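Long-range contacts in acyl-coenzyme A oxidase 3 (Yarrowia lipolytica, PDB 5YS9), which oxidises acyl-CoA substrates of several chain lengths to (2E)-enoyl-CoA with FAD as cofactor, passing the electrons to oxygen to give hydrogen peroxide in peroxisomal beta-oxidation: residues A208-C213 with I228-L233; T126-G131 with G158-T163; I511-K516 with E604-P609; K516-A521 with A554-R559. All blocks are in the same frame, centred on the assembly; numbering follows the deposited sequence.

Contact 1. Residues A208-C213 with I228-L233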
# COMPACT_ATOMS: atom_id res chain seq x y z
N ALA A 208 -23.87 -17.69 10.24
CA ALA A 208 -24.82 -18.20 9.24
C ALA A 208 -25.50 -19.50 9.64
O ALA A 208 -24.83 -20.42 10.10
CB ALA A 208 -24.11 -18.40 7.93
N THR A 209 -26.82 -19.55 9.47
CA THR A 209 -27.59 -20.78 9.59
C THR A 209 -27.69 -21.54 8.27
O THR A 209 -27.86 -22.78 8.29
CB THR A 209 -29.05 -20.47 9.99
OG1 THR A 209 -29.66 -19.64 9.01
CG2 THR A 209 -29.08 -19.77 11.32
N HIS A 210 -27.66 -20.81 7.15
CA HIS A 210 -27.69 -21.40 5.80
C HIS A 210 -26.65 -20.83 4.86
O HIS A 210 -26.10 -19.79 5.12
CB HIS A 210 -29.04 -21.20 5.14
CG HIS A 210 -30.18 -21.84 5.86
ND1 HIS A 210 -30.62 -21.40 7.10
CD2 HIS A 210 -31.05 -22.80 5.48
CE1 HIS A 210 -31.67 -22.11 7.47
NE2 HIS A 210 -31.94 -22.97 6.51
N THR A 211 -26.39 -21.53 3.76
CA THR A 211 -25.48 -21.07 2.72
C THR A 211 -26.02 -21.37 1.34
O THR A 211 -26.85 -22.23 1.15
CB THR A 211 -24.10 -21.69 2.84
OG1 THR A 211 -23.20 -21.00 2.00
CG2 THR A 211 -24.10 -23.12 2.41
N ALA A 212 -25.54 -20.59 0.39
CA ALA A 212 -25.76 -20.83 -1.02
C ALA A 212 -24.47 -21.52 -1.47
O ALA A 212 -23.46 -20.87 -1.64
CB ALA A 212 -25.97 -19.52 -1.74
N CYS A 213 -24.51 -22.84 -1.59
CA CYS A 213 -23.31 -23.63 -1.88
C CYS A 213 -23.16 -23.86 -3.39
O CYS A 213 -24.06 -24.39 -4.05
CB CYS A 213 -23.38 -24.97 -1.14
SG CYS A 213 -21.94 -26.05 -1.39
N ILE A 228 -25.94 -23.88 -7.89
CA ILE A 228 -26.12 -23.27 -6.59
C ILE A 228 -27.18 -24.05 -5.84
O ILE A 228 -28.30 -24.24 -6.37
CB ILE A 228 -26.56 -21.78 -6.71
CG1 ILE A 228 -25.72 -21.03 -7.75
CG2 ILE A 228 -26.41 -21.09 -5.38
CD1 ILE A 228 -26.05 -19.55 -7.89
N PHE A 229 -26.85 -24.45 -4.60
CA PHE A 229 -27.74 -25.26 -3.72
C PHE A 229 -27.83 -24.61 -2.34
O PHE A 229 -26.81 -24.14 -1.79
CB PHE A 229 -27.20 -26.71 -3.57
CG PHE A 229 -26.91 -27.39 -4.88
CD1 PHE A 229 -25.75 -27.11 -5.59
CD2 PHE A 229 -27.82 -28.31 -5.42
CE1 PHE A 229 -25.49 -27.70 -6.82
CE2 PHE A 229 -27.55 -28.93 -6.65
CZ PHE A 229 -26.39 -28.62 -7.35
N VAL A 230 -29.03 -24.59 -1.75
CA VAL A 230 -29.18 -24.08 -0.39
C VAL A 230 -28.88 -25.24 0.54
O VAL A 230 -29.52 -26.28 0.46
CB VAL A 230 -30.59 -23.50 -0.06
CG1 VAL A 230 -30.56 -22.81 1.29
CG2 VAL A 230 -31.02 -22.50 -1.11
N VAL A 231 -27.92 -25.04 1.44
CA VAL A 231 -27.59 -26.06 2.43
C VAL A 231 -27.69 -25.43 3.77
O VAL A 231 -27.03 -24.44 4.07
CB VAL A 231 -26.14 -26.58 2.28
CG1 VAL A 231 -25.87 -27.69 3.31
CG2 VAL A 231 -25.86 -27.02 0.84
N GLN A 232 -28.44 -26.05 4.64
CA GLN A 232 -28.54 -25.56 6.00
C GLN A 232 -27.27 -25.93 6.76
O GLN A 232 -26.90 -27.11 6.80
CB GLN A 232 -29.78 -26.16 6.66
CG GLN A 232 -30.14 -25.45 7.95
CD GLN A 232 -31.42 -25.97 8.55
OE1 GLN A 232 -32.30 -26.54 7.86
NE2 GLN A 232 -31.52 -25.78 9.85
N LEU A 233 -26.62 -24.93 7.34
CA LEU A 233 -25.36 -25.10 8.07
C LEU A 233 -25.55 -25.37 9.54
O LEU A 233 -24.82 -26.16 10.13
CB LEU A 233 -24.52 -23.85 7.97
CG LEU A 233 -23.96 -23.47 6.63
CD1 LEU A 233 -23.10 -22.21 6.76
CD2 LEU A 233 -23.16 -24.60 6.07
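Strands 210-219 and 222-232 form an antiparallel beta hairpin in the middle, beta-sheet domain of the acyl-CoA oxidase fold. This contact is at the open end of the hairpin.

Backbone bonds carry the pairing. Thr211 and Val231 are a hydrogen-bonded pair: Thr211 N to Val231 O and Val231 N to Thr211 O are both 3.0 Å. Cys213 and Phe229 form the next such pair, and its Cys213 N to Phe229 O bond is short at 2.6 Å. Leu233 N adds a more bent bond to Thr209 O, 141° at the hydrogen.

The side chains of His210, Ala212, Val230 and Gln232 share one face of the sheet. There the extended Gln232 chain runs beside the imidazole, and its CG sits over one ring face, 3.7 Å from the centroid, as a CH-pi contact. Phe156 stacks on the His210 ring. An alanine at His210 would remove these ring contacts and would probably loosen the packing of Gln232 and Phe156. On the other face, Cys213 CB touches Val231 CG2, and Thr211 CG2 meets Val231 CB.

A hydrogen bond within segment 208-213 fixes the imidazole: Thr209 OG1, from the loop just before the strand, lies in the ring plane 2.8 Å from His210 ND1.

Contact 2. Residues T126-G131 with G158-T163. With FAD (flavin-adenine dinucleotide), chain C.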
# COMPACT_ATOMS: atom_id res chain seq x y z
N THR A 126 -27.29 -10.06 2.91
CA THR A 126 -28.16 -9.08 2.32
C THR A 126 -28.04 -9.02 0.80
O THR A 126 -29.03 -8.88 0.10
CB THR A 126 -28.04 -7.74 3.09
OG1 THR A 126 -29.29 -7.45 3.71
CG2 THR A 126 -27.61 -6.59 2.23
N GLY A 127 -26.82 -9.12 0.29
CA GLY A 127 -26.63 -9.14 -1.13
C GLY A 127 -26.30 -10.47 -1.76
O GLY A 127 -26.95 -10.87 -2.72
N LEU A 128 -25.27 -11.14 -1.27
CA LEU A 128 -24.86 -12.38 -1.89
C LEU A 128 -25.81 -13.55 -1.75
O LEU A 128 -26.20 -14.13 -2.73
CB LEU A 128 -23.49 -12.79 -1.38
CG LEU A 128 -22.35 -11.80 -1.47
CD1 LEU A 128 -21.17 -12.33 -0.68
CD2 LEU A 128 -21.97 -11.62 -2.92
N PHE A 129 -26.26 -13.84 -0.55
CA PHE A 129 -27.22 -14.94 -0.34
C PHE A 129 -28.60 -14.62 -0.86
O PHE A 129 -29.17 -15.42 -1.58
CB PHE A 129 -27.38 -15.35 1.13
CG PHE A 129 -28.40 -16.47 1.34
CD1 PHE A 129 -28.04 -17.80 1.17
CD2 PHE A 129 -29.72 -16.18 1.69
CE1 PHE A 129 -28.95 -18.83 1.37
CE2 PHE A 129 -30.66 -17.20 1.88
CZ PHE A 129 -30.27 -18.54 1.72
N MET A 130 -29.15 -13.48 -0.45
CA MET A 130 -30.43 -12.99 -0.97
C MET A 130 -30.40 -12.78 -2.49
O MET A 130 -31.37 -13.07 -3.17
CB MET A 130 -30.86 -11.70 -0.29
CG MET A 130 -31.37 -11.85 1.13
SD MET A 130 -32.55 -13.19 1.36
CE MET A 130 -33.99 -12.47 0.58
N GLY A 131 -29.26 -12.33 -3.01
CA GLY A 131 -29.04 -12.23 -4.45
C GLY A 131 -29.13 -13.54 -5.17
O GLY A 131 -29.66 -13.59 -6.25
N GLY A 158 -27.92 -16.09 6.11
CA GLY A 158 -27.37 -16.74 4.93
C GLY A 158 -25.95 -16.26 4.71
O GLY A 158 -25.54 -15.24 5.25
N CYS A 159 -25.20 -17.01 3.95
CA CYS A 159 -23.90 -16.60 3.46
C CYS A 159 -23.74 -17.25 2.06
O CYS A 159 -24.68 -17.91 1.55
CB CYS A 159 -22.82 -17.06 4.46
SG CYS A 159 -22.64 -18.87 4.60
N PHE A 160 -22.61 -16.99 1.43
CA PHE A 160 -22.40 -17.28 0.04
C PHE A 160 -21.13 -18.09 -0.08
O PHE A 160 -20.05 -17.57 0.13
CB PHE A 160 -22.24 -15.92 -0.64
CG PHE A 160 -22.21 -15.95 -2.13
CD1 PHE A 160 -23.37 -15.88 -2.86
CD2 PHE A 160 -21.01 -15.96 -2.81
CE1 PHE A 160 -23.35 -15.88 -4.23
CE2 PHE A 160 -20.97 -15.97 -4.17
CZ PHE A 160 -22.14 -15.92 -4.89
N ALA A 161 -21.25 -19.35 -0.46
CA ALA A 161 -20.09 -20.21 -0.43
C ALA A 161 -19.71 -20.68 -1.80
O ALA A 161 -20.19 -21.68 -2.29
CB ALA A 161 -20.36 -21.39 0.49
N MET A 162 -18.81 -19.95 -2.41
CA MET A 162 -18.34 -20.27 -3.73
C MET A 162 -16.87 -20.58 -3.68
O MET A 162 -16.43 -21.63 -4.09
CB MET A 162 -18.61 -19.09 -4.64
CG MET A 162 -18.04 -19.18 -6.02
SD MET A 162 -18.21 -17.58 -6.78
CE MET A 162 -19.78 -17.77 -7.57
N THR A 163 -16.12 -19.67 -3.09
CA THR A 163 -14.69 -19.80 -3.06
C THR A 163 -14.23 -21.01 -2.28
O THR A 163 -14.78 -21.35 -1.24
CB THR A 163 -14.04 -18.53 -2.51
OG1 THR A 163 -14.35 -17.45 -3.39
CG2 THR A 163 -12.57 -18.68 -2.46
PA FAD C . -6.74 -16.98 -7.58
O1A FAD C . -6.15 -18.32 -7.42
O2A FAD C . -7.86 -16.75 -8.52
O5B FAD C . -5.56 -16.05 -8.06
C5B FAD C . -4.39 -15.91 -7.27
C4B FAD C . -3.36 -15.05 -7.97
O4B FAD C . -3.00 -15.65 -9.21
C3B FAD C . -3.92 -13.69 -8.29
O3B FAD C . -2.92 -12.71 -8.09
C2B FAD C . -4.21 -13.73 -9.76
O2B FAD C . -3.91 -12.47 -10.33
C1B FAD C . -3.28 -14.79 -10.30
N9A FAD C . -3.99 -15.47 -11.40
C8A FAD C . -5.05 -16.28 -11.31
N7A FAD C . -5.44 -16.69 -12.52
C5A FAD C . -4.63 -16.13 -13.42
C6A FAD C . -4.49 -16.15 -14.88
N6A FAD C . -5.32 -16.86 -15.66
N1A FAD C . -3.50 -15.42 -15.42
C2A FAD C . -2.66 -14.70 -14.66
N3A FAD C . -2.73 -14.64 -13.33
C4A FAD C . -3.67 -15.32 -12.67
N1 FAD C . -15.70 -15.69 -1.63
C2 FAD C . -16.98 -16.07 -1.48
O2 FAD C . -17.47 -16.86 -2.27
N3 FAD C . -17.76 -15.62 -0.51
C4 FAD C . -17.33 -14.76 0.39
O4 FAD C . -18.07 -14.37 1.28
C4X FAD C . -15.94 -14.29 0.31
N5 FAD C . -15.45 -13.43 1.19
C5X FAD C . -14.18 -13.04 1.09
C6 FAD C . -13.72 -12.15 2.03
C7 FAD C . -12.42 -11.72 1.98
C7M FAD C . -11.95 -10.75 3.02
C8 FAD C . -11.53 -12.20 0.91
C8M FAD C . -10.11 -11.73 0.83
C9 FAD C . -12.00 -13.08 -0.04
C9A FAD C . -13.30 -13.52 0.01
N10 FAD C . -13.80 -14.42 -0.94
C10 FAD C . -15.13 -14.83 -0.79
C1' FAD C . -12.96 -14.96 -2.01
C2' FAD C . -12.64 -14.02 -3.16
O2' FAD C . -13.82 -13.86 -3.94
C3' FAD C . -11.53 -14.65 -4.00
O3' FAD C . -10.37 -14.65 -3.18
C4' FAD C . -11.14 -13.98 -5.32
O4' FAD C . -12.26 -13.75 -6.16
C5' FAD C . -10.23 -14.87 -6.12
O5' FAD C . -9.01 -15.04 -5.44
P FAD C . -8.32 -16.45 -5.27
O1P FAD C . -7.92 -16.56 -3.85
O2P FAD C . -9.19 -17.48 -5.89
O3P FAD C . -7.01 -16.31 -6.15
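The Phe129 ring has Gly158 CA over one face, 4.0 Å from the centroid, in a CH-pi contact. Cys159 O comes to the ring edge, 3.4 Å from Phe129 CD1. The Phe160 ring has Leu128 CD2 over one face, while the pyrimidine end of the flavin, with O2 and N3, lies at its edge.

Phe160 CB points toward the helix, and CG is anti to the backbone N (chi1 -171°), which sets the ring against Leu128. Leu128 crosses it at about a right angle, with Leu128 CB 3.4 Å from Phe160 CD1. No hydrogen bond links the two segments. Gly158 has no side chain, so the Phe129 ring can come close over its CA, which is offset toward the ring's rim. A beta carbon there would clash with Phe129 CG.

The contact joins helix 116-136 of the N-terminal domain to strand 158-161 at the start of the middle sheet domain. Helix segment 126-131 and strand 158-161 cross at 79°. The strand and the turn after it grip the flavin. FAD N3 donates to Phe160 O at 3.1 Å. Thr163 N donates to FAD O2 at 3.2 Å, and Met162 N adds a weak bond to the same oxygen. Thr163 OG1 donates to FAD N1 at 2.8 Å. Arg331 and Arg354 of the second subunit also bond FAD, so the site is shared between chains.

Two N-H groups at O2 and a hydroxyl at N1 would probably favour negative charge at the N1-C2=O2 end of the reduced flavin.

Contact 3. Residues I511-K516 with E604-P609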
# COMPACT_ATOMS: atom_id res chain seq x y z
N ILE A 511 -8.89 14.47 -25.65
CA ILE A 511 -9.69 13.25 -25.90
C ILE A 511 -9.14 12.44 -27.09
O ILE A 511 -8.92 11.21 -27.00
CB ILE A 511 -11.17 13.58 -26.07
CG1 ILE A 511 -11.77 13.93 -24.69
CG2 ILE A 511 -11.92 12.38 -26.67
CD1 ILE A 511 -13.13 14.59 -24.73
N GLU A 512 -8.87 13.15 -28.18
CA GLU A 512 -8.38 12.51 -29.39
C GLU A 512 -7.05 11.81 -29.11
O GLU A 512 -6.81 10.69 -29.57
CB GLU A 512 -8.25 13.55 -30.51
CG GLU A 512 -8.06 12.97 -31.91
CD GLU A 512 -7.41 13.98 -32.84
OE1 GLU A 512 -6.21 13.89 -33.13
OE2 GLU A 512 -8.10 14.93 -33.24
N ALA A 513 -6.22 12.45 -28.31
CA ALA A 513 -4.92 11.89 -27.98
C ALA A 513 -5.00 10.56 -27.17
O ALA A 513 -4.19 9.68 -27.37
CB ALA A 513 -4.09 12.93 -27.22
N TRP A 514 -6.00 10.43 -26.28
CA TRP A 514 -6.27 9.16 -25.58
C TRP A 514 -6.91 8.10 -26.50
O TRP A 514 -6.67 6.88 -26.33
CB TRP A 514 -7.11 9.38 -24.29
CG TRP A 514 -6.23 9.85 -23.22
CD1 TRP A 514 -6.13 11.12 -22.73
CD2 TRP A 514 -5.24 9.07 -22.54
NE1 TRP A 514 -5.12 11.17 -21.78
CE2 TRP A 514 -4.56 9.93 -21.64
CE3 TRP A 514 -4.84 7.71 -22.61
CZ2 TRP A 514 -3.53 9.48 -20.80
CZ3 TRP A 514 -3.83 7.26 -21.77
CH2 TRP A 514 -3.17 8.15 -20.88
N GLU A 515 -7.74 8.55 -27.45
CA GLU A 515 -8.26 7.67 -28.49
C GLU A 515 -7.13 7.16 -29.36
O GLU A 515 -7.10 5.96 -29.71
CB GLU A 515 -9.38 8.35 -29.31
CG GLU A 515 -10.64 8.64 -28.49
CD GLU A 515 -11.79 9.25 -29.31
OE1 GLU A 515 -11.57 9.66 -30.48
OE2 GLU A 515 -12.92 9.32 -28.79
N LYS A 516 -6.16 8.02 -29.68
CA LYS A 516 -5.07 7.56 -30.49
C LYS A 516 -4.27 6.43 -29.83
O LYS A 516 -4.04 5.41 -30.42
CB LYS A 516 -4.09 8.67 -30.89
CG LYS A 516 -3.35 8.27 -32.17
CD LYS A 516 -1.99 8.88 -32.34
CE LYS A 516 -1.25 8.30 -33.54
NZ LYS A 516 -1.64 8.92 -34.84
N GLU A 604 3.41 6.60 -30.51
CA GLU A 604 2.40 6.72 -31.58
C GLU A 604 2.61 7.94 -32.45
O GLU A 604 2.00 8.05 -33.48
CB GLU A 604 0.97 6.77 -31.01
CG GLU A 604 0.55 5.54 -30.23
CD GLU A 604 0.48 4.29 -31.07
OE1 GLU A 604 -0.33 4.20 -32.00
OE2 GLU A 604 1.26 3.36 -30.78
N GLY A 605 3.43 8.88 -32.00
CA GLY A 605 3.79 10.03 -32.81
C GLY A 605 2.80 11.16 -32.74
O GLY A 605 2.87 12.08 -33.54
N PHE A 606 1.90 11.13 -31.76
CA PHE A 606 0.99 12.24 -31.51
C PHE A 606 1.71 13.49 -30.96
O PHE A 606 1.35 14.62 -31.28
CB PHE A 606 -0.09 11.83 -30.53
CG PHE A 606 -1.27 12.77 -30.49
CD1 PHE A 606 -2.29 12.67 -31.43
CD2 PHE A 606 -1.37 13.75 -29.52
CE1 PHE A 606 -3.37 13.52 -31.39
CE2 PHE A 606 -2.45 14.61 -29.48
CZ PHE A 606 -3.45 14.50 -30.41
N LEU A 607 2.70 13.26 -30.12
CA LEU A 607 3.52 14.30 -29.53
C LEU A 607 5.00 14.06 -29.90
O LEU A 607 5.40 12.94 -30.18
CB LEU A 607 3.40 14.26 -28.00
CG LEU A 607 2.05 14.48 -27.30
CD1 LEU A 607 2.26 14.65 -25.79
CD2 LEU A 607 1.29 15.68 -27.82
N GLN A 608 5.79 15.11 -29.89
CA GLN A 608 7.24 15.00 -30.06
C GLN A 608 7.89 15.43 -28.72
O GLN A 608 7.20 15.99 -27.84
CB GLN A 608 7.71 15.87 -31.24
CG GLN A 608 7.05 15.59 -32.60
CD GLN A 608 6.61 16.89 -33.28
OE1 GLN A 608 5.60 17.52 -32.90
NE2 GLN A 608 7.38 17.32 -34.26
N PRO A 609 9.21 15.17 -28.56
CA PRO A 609 9.96 15.57 -27.36
C PRO A 609 9.63 16.96 -26.81
O PRO A 609 9.47 17.11 -25.60
CB PRO A 609 11.39 15.51 -27.84
CG PRO A 609 11.38 14.30 -28.75
CD PRO A 609 10.04 14.29 -29.42
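The segment 604-609 leaves helix 598-604 through a Schellman motif at Gly605, which has positive phi. It then passes alongside helix 507-534 in the C-terminal, all-helical part of the oxidase. No hydrogen bond crosses between the two segments.

Apolar contact centres on Phe606. Its CG is anti to the backbone N (chi1 -164°), and the ring reaches the helix with one face against Ala513. Ala513 CB is 3.3 Å from Phe606 CE2. The aliphatic part of Lys516 lies beside the same residue, with Lys516 CD 3.9 Å from Phe606 CD1. A serine at Phe606 would remove the ring from Ala513 and Lys516, and would probably weaken the seating of this loop on the helix.

One charged group reaches the ring. Glu512 OE1 is in the ring plane at its edge, 3.4 Å from Phe606 CE1, and the carboxylate is turned 90° to the ring. Such an approach would probably be favoured by the positive rim of the ring. Glu512 OE2 makes its salt bridge with Arg502. Glu604 is paired with Arg524, and its OE1 remains 5.7 Å from Lys516 NZ. The lysine amine instead bonds to the carbonyl oxygens of Ala497 and Leu494.

The Lys516 chain turns about its CD-CE bond (chi4 82°), and Lys516 CE sits 3.3 Å from Glu604 O.

Contact 4. Residues K516-A521 with A554-R559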
# COMPACT_ATOMS: atom_id res chain seq x y z
N LYS A 516 -6.16 8.02 -29.68
CA LYS A 516 -5.07 7.56 -30.49
C LYS A 516 -4.27 6.43 -29.83
O LYS A 516 -4.04 5.41 -30.42
CB LYS A 516 -4.09 8.67 -30.89
CG LYS A 516 -3.35 8.27 -32.17
CD LYS A 516 -1.99 8.88 -32.34
CE LYS A 516 -1.25 8.30 -33.54
NZ LYS A 516 -1.64 8.92 -34.84
N VAL A 517 -3.80 6.66 -28.62
CA VAL A 517 -2.91 5.70 -27.98
C VAL A 517 -3.64 4.37 -27.63
O VAL A 517 -3.04 3.32 -27.72
CB VAL A 517 -2.14 6.32 -26.77
CG1 VAL A 517 -1.32 7.52 -27.24
CG2 VAL A 517 -3.09 6.73 -25.64
N ALA A 518 -4.93 4.44 -27.26
CA ALA A 518 -5.75 3.25 -27.04
C ALA A 518 -5.89 2.45 -28.31
O ALA A 518 -5.58 1.26 -28.35
CB ALA A 518 -7.14 3.63 -26.54
N ASN A 519 -6.34 3.12 -29.37
CA ASN A 519 -6.46 2.48 -30.68
C ASN A 519 -5.14 1.91 -31.18
O ASN A 519 -5.07 0.76 -31.63
CB ASN A 519 -7.06 3.46 -31.67
CG ASN A 519 -7.14 2.86 -33.06
OD1 ASN A 519 -6.31 3.21 -33.88
ND2 ASN A 519 -8.05 1.90 -33.30
N GLY A 520 -4.07 2.67 -31.03
CA GLY A 520 -2.75 2.23 -31.44
C GLY A 520 -2.39 0.93 -30.82
O GLY A 520 -2.10 -0.03 -31.50
N ALA A 521 -2.47 0.88 -29.51
CA ALA A 521 -2.06 -0.29 -28.78
C ALA A 521 -2.91 -1.50 -29.16
O ALA A 521 -2.38 -2.59 -29.38
CB ALA A 521 -2.14 -0.01 -27.29
N ALA A 554 -5.93 -3.06 -21.74
CA ALA A 554 -6.92 -2.84 -20.66
C ALA A 554 -6.66 -1.51 -19.96
O ALA A 554 -7.58 -0.74 -19.65
CB ALA A 554 -6.88 -3.98 -19.64
N LYS A 555 -5.38 -1.25 -19.72
CA LYS A 555 -4.97 -0.06 -19.00
C LYS A 555 -5.22 1.20 -19.81
O LYS A 555 -5.75 2.16 -19.27
CB LYS A 555 -3.50 -0.14 -18.64
CG LYS A 555 -3.04 0.92 -17.65
CD LYS A 555 -1.59 1.36 -17.86
CE LYS A 555 -0.68 0.89 -16.76
NZ LYS A 555 0.66 1.50 -16.96
N ILE A 556 -4.85 1.22 -21.08
CA ILE A 556 -4.97 2.44 -21.85
C ILE A 556 -6.43 2.74 -22.16
O ILE A 556 -6.88 3.87 -22.06
CB ILE A 556 -4.08 2.45 -23.11
CG1 ILE A 556 -2.61 2.39 -22.71
CG2 ILE A 556 -4.27 3.74 -23.89
CD1 ILE A 556 -1.74 1.59 -23.65
N HIS A 557 -7.18 1.71 -22.47
CA HIS A 557 -8.60 1.89 -22.73
C HIS A 557 -9.38 2.42 -21.51
O HIS A 557 -10.26 3.28 -21.65
CB HIS A 557 -9.16 0.56 -23.24
CG HIS A 557 -10.66 0.50 -23.30
ND1 HIS A 557 -11.38 1.06 -24.33
CD2 HIS A 557 -11.55 -0.10 -22.48
CE1 HIS A 557 -12.67 0.81 -24.13
NE2 HIS A 557 -12.79 0.09 -23.02
N THR A 558 -9.08 1.89 -20.32
CA THR A 558 -9.70 2.34 -19.09
C THR A 558 -9.33 3.81 -18.80
O THR A 558 -10.17 4.63 -18.41
CB THR A 558 -9.32 1.39 -17.93
OG1 THR A 558 -9.68 0.04 -18.28
CG2 THR A 558 -10.06 1.78 -16.62
N ARG A 559 -8.08 4.17 -19.04
CA ARG A 559 -7.68 5.52 -18.79
C ARG A 559 -8.41 6.55 -19.66
O ARG A 559 -8.84 7.64 -19.20
CB ARG A 559 -6.16 5.66 -18.99
CG ARG A 559 -5.58 6.86 -18.29
CD ARG A 559 -6.28 7.06 -16.94
NE ARG A 559 -5.44 7.78 -16.03
CZ ARG A 559 -4.61 7.24 -15.17
NH1 ARG A 559 -4.46 5.95 -15.08
NH2 ARG A 559 -3.89 8.02 -14.41
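Ile556 makes nearly all of this contact. Its CG2 is anti to the backbone N and lies against helix segment 516-521. There it is 3.5 Å from Ala518 N, against the backbone itself. The same methyl touches Ala518 CB at 3.9 Å and Val517 CG2 at 3.7 Å. The other branch goes further along, and Ile556 CD1 meets Ala521 CB at 4.0 Å. Val517 and Ile556 cross at about a right angle. The side-chain touches are apolar, and no hydrogen bond joins the segments.

Segments 516-521 and 554-559 run antiparallel, at 154° between their directions, in the C-terminal helical domain. Their axes are 8.7 Å apart at closest. Ala518 and Ala521 keep this face of helix 507-534 low, so the isoleucine can sit close to its backbone.

Outside this first shell, Leu600 touches Ile556 and Phe601 touches Val517, both from helix 598-604. His557 uses both ring nitrogens elsewhere: ND1 bonds to Tyr488 OH and NE2 to Ser407 OG. Tyr488 also touches Ala518. On the helix of Ile556, Thr558 OG1 donates back to Ala554 O at 2.6 Å. That oxygen also accepts from Thr558 N, so two donors share it.

Overall arrangement
All four contacts are largely buried, but they differ in chemistry. Contact 1 is mostly backbone hydrogen bonding within a sheet. The others have no hydrogen bond between their segments. Contacts 1 and 2 meet in one sheet, where strand 158-161 pairs with strand 210-219 and the backbone of Ala212 is probably hydrogen-bonded to Cys159 and Ala161. Contact 2 alone of the four also bonds the flavin. Contacts 3 and 4 both use helix 507-534 and share Lys516, with centres about 11 Å apart. Contact 3 sets a carboxylate at the edge of an aromatic ring, whereas the side-chain touches of contact 4 are aliphatic. Contacts 1 and 3 lie on opposite sides of the chain's centre, their centres about 53 Å apart.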